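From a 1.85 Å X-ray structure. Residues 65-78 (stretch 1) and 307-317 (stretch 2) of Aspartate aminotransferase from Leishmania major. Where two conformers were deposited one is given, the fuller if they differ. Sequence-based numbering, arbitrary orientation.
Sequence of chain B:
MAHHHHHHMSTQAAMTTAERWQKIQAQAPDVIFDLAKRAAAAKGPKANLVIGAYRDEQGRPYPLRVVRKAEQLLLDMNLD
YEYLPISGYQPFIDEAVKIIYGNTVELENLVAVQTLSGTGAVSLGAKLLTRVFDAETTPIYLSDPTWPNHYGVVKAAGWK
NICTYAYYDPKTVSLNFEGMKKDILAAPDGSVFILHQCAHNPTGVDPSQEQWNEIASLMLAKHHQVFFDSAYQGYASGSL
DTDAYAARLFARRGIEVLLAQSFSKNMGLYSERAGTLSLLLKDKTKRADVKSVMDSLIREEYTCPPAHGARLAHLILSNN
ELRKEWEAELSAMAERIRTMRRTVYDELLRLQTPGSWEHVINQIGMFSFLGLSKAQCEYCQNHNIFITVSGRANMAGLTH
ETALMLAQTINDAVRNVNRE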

ATOM      1  N   ARG B  65      22.318  -9.027   7.878  1.00 15.95           N
ATOM      2  CA  ARG B  65      22.438  -9.995   8.972  1.00 16.84           C
ATOM      3  C   ARG B  65      21.450  -9.662  10.087  1.00 16.53           C
ATOM      4  O   ARG B  65      20.777 -10.545  10.582  1.00 17.33           O
ATOM      5  CB  ARG B  65      23.906 -10.077   9.464  1.00 17.32           C
ATOM      6  N   VAL B  66      21.302  -8.381  10.439  1.00 16.39           N
ATOM      7  CA  VAL B  66      20.355  -8.000  11.491  1.00 16.29           C
ATOM      8  C   VAL B  66      18.890  -8.333  11.118  1.00 15.97           C
ATOM      9  O   VAL B  66      18.069  -8.636  11.995  1.00 15.95           O
ATOM     10  CB  VAL B  66      20.479  -6.513  11.913  1.00 16.03           C
ATOM     11  CG1 VAL B  66      21.808  -6.256  12.551  1.00 17.51           C
ATOM     12  CG2 VAL B  66      20.265  -5.556  10.742  1.00 15.42           C
ATOM     13  N   VAL B  67      18.558  -8.282   9.826  1.00 14.99           N
ATOM     14  CA  VAL B  67      17.207  -8.577   9.389  1.00 15.16           C
ATOM     15  C   VAL B  67      16.966 -10.067   9.503  1.00 16.14           C
ATOM     16  O   VAL B  67      15.893 -10.487   9.952  1.00 15.25           O
ATOM     17  CB  VAL B  67      16.928  -8.091   7.951  1.00 14.51           C
ATOM     18  CG1 VAL B  67      15.623  -8.624   7.410  1.00 14.16           C
ATOM     19  CG2 VAL B  67      16.942  -6.569   7.907  1.00 14.07           C
ATOM     20  N   ARG B  68      17.965 -10.863   9.114  1.00 17.87           N
ATOM     21  CA  ARG B  68      17.852 -12.313   9.280  1.00 20.31           C
ATOM     22  C   ARG B  68      17.639 -12.673  10.723  1.00 20.06           C
ATOM     23  O   ARG B  68      16.785 -13.489  10.996  1.00 19.96           O
ATOM     24  CB  ARG B  68      19.097 -13.061   8.791  1.00 22.09           C
ATOM     25  CG  ARG B  68      19.290 -13.021   7.313  1.00 23.88           C
ATOM     26  CD  ARG B  68      18.139 -13.650   6.589  1.00 24.98           C
ATOM     27  NE  ARG B  68      18.534 -14.061   5.242  1.00 27.53           N
ATOM     28  CZ  ARG B  68      17.724 -14.069   4.180  1.00 29.51           C
ATOM     29  NH1 ARG B  68      16.447 -13.670   4.270  1.00 30.59           N
ATOM     30  NH2 ARG B  68      18.187 -14.489   3.019  1.00 30.98           N
ATOM     31  N   LYS B  69      18.349 -12.023  11.640  1.00 20.98           N
ATOM     32  CA  LYS B  69      18.159 -12.239  13.073  1.00 21.99           C
ATOM     33  C   LYS B  69      16.764 -11.837  13.526  1.00 21.61           C
ATOM     34  O   LYS B  69      16.155 -12.508  14.347  1.00 20.77           O
ATOM     35  CB  LYS B  69      19.114 -11.420  13.934  1.00 23.55           C
ATOM     36  CG  LYS B  69      20.559 -11.858  13.947  1.00 25.23           C
ATOM     37  CD  LYS B  69      21.234 -11.316  15.202  1.00 26.57           C
ATOM     38  CE  LYS B  69      22.705 -11.645  15.218  1.00 28.91           C
ATOM     39  NZ  LYS B  69      23.339 -10.953  16.366  1.00 29.91           N
ATOM     40  N   ALA B  70      16.296 -10.704  13.028  1.00 19.85           N
ATOM     41  CA  ALA B  70      14.956 -10.212  13.348  1.00 19.24           C
ATOM     42  C   ALA B  70      13.845 -11.133  12.817  1.00 18.23           C
ATOM     43  O   ALA B  70      12.778 -11.261  13.466  1.00 18.14           O
ATOM     44  CB  ALA B  70      14.783  -8.774  12.825  1.00 17.43           C
ATOM     45  N   GLU B  71      14.036 -11.771  11.658  1.00 18.35           N
ATOM     46  CA  GLU B  71      13.010 -12.695  11.176  0.50 18.67           C
ATOM     47  C   GLU B  71      12.833 -13.847  12.191  1.00 18.83           C
ATOM     48  O   GLU B  71      11.702 -14.245  12.500  1.00 18.31           O
ATOM     49  CB  GLU B  71      13.304 -13.257   9.770  0.50 19.13           C
ATOM     50  CG  GLU B  71      13.045 -12.314   8.587  0.50 19.19           C
ATOM     51  CD  GLU B  71      11.627 -12.392   7.993  0.50 19.19           C
ATOM     52  OE1 GLU B  71      10.737 -13.000   8.618  0.50 19.55           O
ATOM     53  OE2 GLU B  71      11.390 -11.848   6.872  0.50 19.93           O
ATOM     54  N   GLN B  72      13.921 -14.372  12.711  1.00 19.98           N
ATOM     55  CA  GLN B  72      13.805 -15.480  13.674  1.00 21.38           C
ATOM     56  C   GLN B  72      13.161 -15.063  14.983  1.00 21.18           C
ATOM     57  O   GLN B  72      12.365 -15.812  15.578  1.00 20.75           O
ATOM     58  CB  GLN B  72      15.179 -16.092  13.958  1.00 23.44           C
ATOM     59  CG  GLN B  72      15.103 -17.418  14.701  1.00 24.53           C
ATOM     60  CD  GLN B  72      14.285 -18.504  13.997  1.00 25.13           C
ATOM     61  OE1 GLN B  72      14.590 -18.923  12.879  1.00 25.27           O
ATOM     62  NE2 GLN B  72      13.253 -18.994  14.683  1.00 25.46           N
ATOM     63  N   LEU B  73      13.520 -13.876  15.456  1.00 21.52           N
ATOM     64  CA  LEU B  73      12.968 -13.387  16.710  1.00 22.11           C
ATOM     65  C   LEU B  73      11.466 -13.161  16.578  1.00 20.28           C
ATOM     66  O   LEU B  73      10.709 -13.499  17.480  1.00 19.70           O
ATOM     67  CB  LEU B  73      13.726 -12.133  17.183  1.00 22.87           C
ATOM     68  CG  LEU B  73      15.207 -12.478  17.477  1.00 24.78           C
ATOM     69  CD1 LEU B  73      15.941 -11.185  17.798  1.00 24.71           C
ATOM     70  CD2 LEU B  73      15.364 -13.565  18.573  1.00 26.26           C
ATOM     71  N   LEU B  74      11.013 -12.656  15.430  1.00 18.96           N
ATOM     72  CA  LEU B  74       9.563 -12.491  15.187  1.00 18.95           C
ATOM     73  C   LEU B  74       8.830 -13.820  15.113  1.00 19.13           C
ATOM     74  O   LEU B  74       7.710 -13.968  15.638  1.00 18.86           O
ATOM     75  CB  LEU B  74       9.288 -11.727  13.872  1.00 19.43           C
ATOM     76  CG  LEU B  74       9.313 -10.223  13.874  1.00 19.83           C
ATOM     77  CD1 LEU B  74       8.975  -9.752  12.449  1.00 19.77           C
ATOM     78  CD2 LEU B  74       8.287  -9.717  14.880  1.00 19.88           C
ATOM     79  N   LEU B  75       9.426 -14.784  14.426  1.00 20.23           N
ATOM     80  CA  LEU B  75       8.820 -16.092  14.325  1.00 21.69           C
ATOM     81  C   LEU B  75       8.677 -16.717  15.731  1.00 21.96           C
ATOM     82  O   LEU B  75       7.618 -17.262  16.078  1.00 21.08           O
ATOM     83  CB  LEU B  75       9.656 -16.967  13.404  1.00 24.72           C
ATOM     84  CG  LEU B  75       8.962 -18.192  12.840  1.00 26.47           C
ATOM     85  CD1 LEU B  75       7.570 -17.813  12.466  1.00 28.18           C
ATOM     86  CD2 LEU B  75       9.693 -18.743  11.615  1.00 29.36           C
ATOM     87  N   ASP B  76       9.703 -16.552  16.557  1.00 21.69           N
ATOM     88  CA  ASP B  76       9.668 -17.094  17.896  1.00 23.27           C
ATOM     89  C   ASP B  76       8.601 -16.447  18.776  1.00 22.78           C
ATOM     90  O   ASP B  76       8.170 -17.052  19.769  1.00 23.04           O
ATOM     91  CB  ASP B  76      11.018 -16.919  18.585  1.00 24.91           C
ATOM     92  CG  ASP B  76      12.115 -17.757  17.969  1.00 25.16           C
ATOM     93  OD1 ASP B  76      11.835 -18.693  17.204  1.00 25.37           O
ATOM     94  OD2 ASP B  76      13.283 -17.394  18.227  1.00 27.51           O
ATOM     95  N   MET B  77       8.200 -15.230  18.446  1.00 21.79           N
ATOM     96  CA  MET B  77       7.147 -14.534  19.185  1.00 22.01           C
ATOM     97  C   MET B  77       5.739 -15.025  18.897  1.00 21.46           C
ATOM     98  O   MET B  77       4.791 -14.648  19.596  1.00 20.14           O
ATOM     99  CB  MET B  77       7.234 -13.032  18.961  1.00 22.63           C
ATOM    100  CG  MET B  77       8.353 -12.322  19.692  1.00 24.01           C
ATOM    101  SD  MET B  77       8.494 -10.622  19.151  1.00 24.07           S
ATOM    102  CE  MET B  77       7.130  -9.846  20.035  1.00 25.72           C
ATOM    103  N   ASN B  78       5.572 -15.863  17.871  1.00 21.65           N
ATOM    104  CA  ASN B  78       4.267 -16.517  17.624  1.00 21.97           C
ATOM    105  C   ASN B  78       3.131 -15.464  17.575  1.00 21.07           C
ATOM    106  O   ASN B  78       2.120 -15.575  18.277  1.00 19.63           O
ATOM    107  CB  ASN B  78       3.986 -17.596  18.672  1.00 23.74           C
ATOM    108  CG  ASN B  78       4.992 -18.770  18.599  1.00 27.14           C
ATOM    109  OD1 ASN B  78       5.292 -19.253  17.502  1.00 29.54           O
ATOM    110  ND2 ASN B  78       5.547 -19.211  19.772  1.00 28.66           N
ATOM    111  N   ALA B 307       2.199  -5.359   7.953  1.00 10.59           N
ATOM    112  CA  ALA B 307       2.853  -5.365   9.266  1.00 11.07           C
ATOM    113  C   ALA B 307       4.262  -5.921   9.262  1.00 11.09           C
ATOM    114  O   ALA B 307       5.083  -5.521  10.073  1.00 11.50           O
ATOM    115  CB  ALA B 307       1.996  -6.076  10.294  1.00 11.29           C
ATOM    116  N   HIS B 308       4.568  -6.856   8.368  1.00 11.86           N
ATOM    117  CA  HIS B 308       5.833  -7.586   8.504  1.00 11.91           C
ATOM    118  C   HIS B 308       7.048  -6.670   8.475  1.00 11.08           C
ATOM    119  O   HIS B 308       7.919  -6.778   9.355  1.00 11.11           O
ATOM    120  CB  HIS B 308       5.929  -8.661   7.447  1.00 12.86           C
ATOM    121  CG  HIS B 308       7.057  -9.623   7.660  1.00 13.71           C
ATOM    122  ND1 HIS B 308       7.106 -10.464   8.736  1.00 15.30           N
ATOM    123  CD2 HIS B 308       8.188  -9.887   6.899  1.00 13.94           C
ATOM    124  CE1 HIS B 308       8.231 -11.187   8.668  1.00 14.98           C
ATOM    125  NE2 HIS B 308       8.881 -10.846   7.534  1.00 14.88           N
ATOM    126  N   GLY B 309       7.145  -5.758   7.507  1.00 10.25           N
ATOM    127  CA  GLY B 309       8.326  -4.861   7.433  1.00 10.31           C
ATOM    128  C   GLY B 309       8.454  -3.963   8.680  1.00 10.52           C
ATOM    129  O   GLY B 309       9.524  -3.795   9.244  1.00 10.40           O
ATOM    130  N   ALA B 310       7.315  -3.433   9.113  1.00 11.03           N
ATOM    131  CA  ALA B 310       7.238  -2.570  10.315  1.00 11.23           C
ATOM    132  C   ALA B 310       7.677  -3.349  11.551  1.00 11.59           C
ATOM    133  O   ALA B 310       8.382  -2.835  12.375  1.00 11.14           O
ATOM    134  CB  ALA B 310       5.825  -2.040  10.496  1.00 11.21           C
ATOM    135  N   ARG B 311       7.272  -4.588  11.640  1.00 12.43           N
ATOM    136  CA  ARG B 311       7.667  -5.417  12.792  1.00 13.67           C
ATOM    137  C   ARG B 311       9.151  -5.730  12.760  1.00 13.04           C
ATOM    138  O   ARG B 311       9.832  -5.633  13.792  1.00 14.47           O
ATOM    139  CB  ARG B 311       6.835  -6.681  12.831  1.00 15.02           C
ATOM    140  CG  ARG B 311       5.378  -6.472  13.252  1.00 17.14           C
ATOM    141  CD  ARG B 311       4.746  -7.833  13.602  1.00 20.96           C
ATOM    142  NE  ARG B 311       3.287  -7.780  13.559  1.00 24.82           N
ATOM    143  CZ  ARG B 311       2.526  -7.241  14.500  1.00 28.92           C
ATOM    144  NH1 ARG B 311       3.057  -6.791  15.647  1.00 31.38           N
ATOM    145  NH2 ARG B 311       1.215  -7.204  14.306  1.00 33.37           N
ATOM    146  N   LEU B 312       9.676  -6.119  11.593  1.00 12.41           N
ATOM    147  CA  LEU B 312      11.107  -6.311  11.479  1.00 12.15           C
ATOM    148  C   LEU B 312      11.893  -5.044  11.893  1.00 12.60           C
ATOM    149  O   LEU B 312      12.831  -5.090  12.705  1.00 12.57           O
ATOM    150  CB  LEU B 312      11.519  -6.716  10.054  1.00 11.92           C
ATOM    151  CG  LEU B 312      11.152  -8.126   9.540  1.00 12.08           C
ATOM    152  CD1 LEU B 312      11.389  -8.244   8.028  1.00 11.68           C
ATOM    153  CD2 LEU B 312      11.919  -9.219  10.320  1.00 12.70           C
ATOM    154  N   ALA B 313      11.508  -3.916  11.318  1.00 12.24           N
ATOM    155  CA  ALA B 313      12.203  -2.649  11.571  1.00 12.27           C
ATOM    156  C   ALA B 313      12.061  -2.227  13.006  1.00 12.80           C
ATOM    157  O   ALA B 313      12.999  -1.741  13.651  1.00 12.10           O
ATOM    158  CB  ALA B 313      11.663  -1.570  10.666  1.00 11.68           C
ATOM    159  N   HIS B 314      10.874  -2.402  13.560  1.00 13.43           N
ATOM    160  CA  HIS B 314      10.722  -2.082  14.976  1.00 14.30           C
ATOM    161  C   HIS B 314      11.672  -2.852  15.878  1.00 15.00           C
ATOM    162  O   HIS B 314      12.304  -2.274  16.803  1.00 14.71           O
ATOM    163  CB  HIS B 314       9.298  -2.318  15.464  1.00 14.61           C
ATOM    164  CG  HIS B 314       9.178  -2.087  16.936  1.00 15.23           C
ATOM    165  ND1 HIS B 314       9.038  -3.093  17.822  1.00 15.72           N
ATOM    166  CD2 HIS B 314       9.347  -0.923  17.686  1.00 15.78           C
ATOM    167  CE1 HIS B 314       9.033  -2.595  19.069  1.00 16.36           C
ATOM    168  NE2 HIS B 314       9.213  -1.260  18.991  1.00 15.91           N
ATOM    169  N   LEU B 315      11.769  -4.163  15.640  1.00 15.12           N
ATOM    170  CA  LEU B 315      12.667  -5.018  16.419  1.00 16.38           C
ATOM    171  C   LEU B 315      14.106  -4.544  16.324  1.00 15.90           C
ATOM    172  O   LEU B 315      14.811  -4.478  17.366  1.00 16.12           O
ATOM    173  CB  LEU B 315      12.571  -6.506  16.020  1.00 17.86           C
ATOM    174  CG  LEU B 315      11.479  -7.401  16.608  1.00 20.22           C
ATOM    175  CD1 LEU B 315      11.722  -8.827  16.086  1.00 21.44           C
ATOM    176  CD2 LEU B 315      11.484  -7.452  18.149  1.00 22.02           C
ATOM    177  N   ILE B 316      14.535  -4.197  15.111  1.00 14.93           N
ATOM    178  CA  ILE B 316      15.906  -3.765  14.851  1.00 15.34           C
ATOM    179  C   ILE B 316      16.188  -2.378  15.485  1.00 15.55           C
ATOM    180  O   ILE B 316      17.250  -2.141  16.020  1.00 16.60           O
ATOM    181  CB  ILE B 316      16.199  -3.742  13.329  1.00 15.05           C
ATOM    182  CG1 ILE B 316      16.185  -5.207  12.774  1.00 14.99           C
ATOM    183  CG2 ILE B 316      17.495  -2.941  13.031  1.00 14.99           C
ATOM    184  CD1 ILE B 316      16.063  -5.332  11.266  1.00 14.12           C
ATOM    185  N   LEU B 317      15.220  -1.480  15.431  1.00 15.10           N
ATOM    186  CA  LEU B 317      15.356  -0.150  16.016  1.00 15.19           C
ATOM    187  C   LEU B 317      15.329  -0.159  17.550  1.00 16.52           C
ATOM    188  O   LEU B 317      16.051   0.626  18.177  1.00 16.36           O
ATOM    189  CB  LEU B 317      14.229   0.750  15.514  1.00 14.57           C
ATOM    190  CG  LEU B 317      14.306   1.096  14.044  1.00 14.18           C
ATOM    191  CD1 LEU B 317      13.145   2.016  13.607  1.00 14.20           C
ATOM    192  CD2 LEU B 317      15.627   1.758  13.657  1.00 14.39           C
TER

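Two helices, distant in sequence, pack across one another with an angle of 108° between their N-to-C directions and a closest axial approach of 9.3 Å. The contact buries 544 Å², summed over both sides, and is largely apolar, and a hydrogen bond from His308 to Glu71 adds a polar link between the stretches.

Ala307, at the start of stretch 2, lies out of reach of the other helix, and the contact begins with His308. Its CA-to-CB bond points sideways, but with chi1 in the t well and chi2 at 65° the imidazole comes nearer to stretch 1. There NE2 donates a hydrogen bond to OE2 of Glu71, with an NE2 to OE2 distance of 2.8 Å and a nearly linear N-H...acceptor angle of 171°. The carboxylate oxygen meets the ring at its edge, near the ring plane, where a nitrogen-bound proton is directed. Glu71 also starts sideways, and its m, m conformation brings the carboxylate to the ring. Both residues are buried, so the pairing satisfies polar atoms within an otherwise greasy contact; Glu71 OE2 has a further hydrogen bond elsewhere in the structure.

Gly309 and Ala310 make no contact with stretch 1. Arg311 returns to the interface through the base of its side chain: its CB lies 3.8 Å from Leu74 CD1, while the end of the chain leads away. An arginine can thus lend aliphatic surface here without bringing its guanidinium into the apolar layer.

Leu312 lies at the closest backbone approach, its CA 5.8 Å from the CA of Ala70. The small methyl side chain of Ala70 is well matched to this close approach, with its CB 3.8 Å from Leu312 CD2. From a sideways start, the leucine side chain turns nearer and sits as a knob among Val67, Ala70, Glu71 and Leu74. Its CD2 is 3.7 Å from CG of Glu71, so the aliphatic part of the glutamate lines the hole even as its carboxylate serves the histidine.

Ala313 points away and His314 is out of reach, leaving Leu315 to continue the contact. Pointing toward stretch 1, it places CD1 3.6 Å from Leu74 CG and 4.0 Å from Leu73 CB; at the margin, its CD2 is 4.5 Å from Met77 SD. Leu74 is the reciprocal knob, inserted among His308, Arg311, Leu312 and Leu315, and its 89 Å² of covered surface is the largest of any residue in the contact. A branched leucine suits such a pocket, filling it with apolar surface and bringing in no polar side-chain atom that would need a partner.

Ile316 closes the interface beside the N-terminal part of the first helix. Its CG1 packs 3.8 Å from Ala70 CB, and the extended chi2 of 163° carries CD1 onward to lie 3.7 Å from Val67 CG2 and 4.2 Å from Val66 CG2. These beta-branched side chains make a compact, buried apolar patch. Leu317, one residue later, is again out of reach.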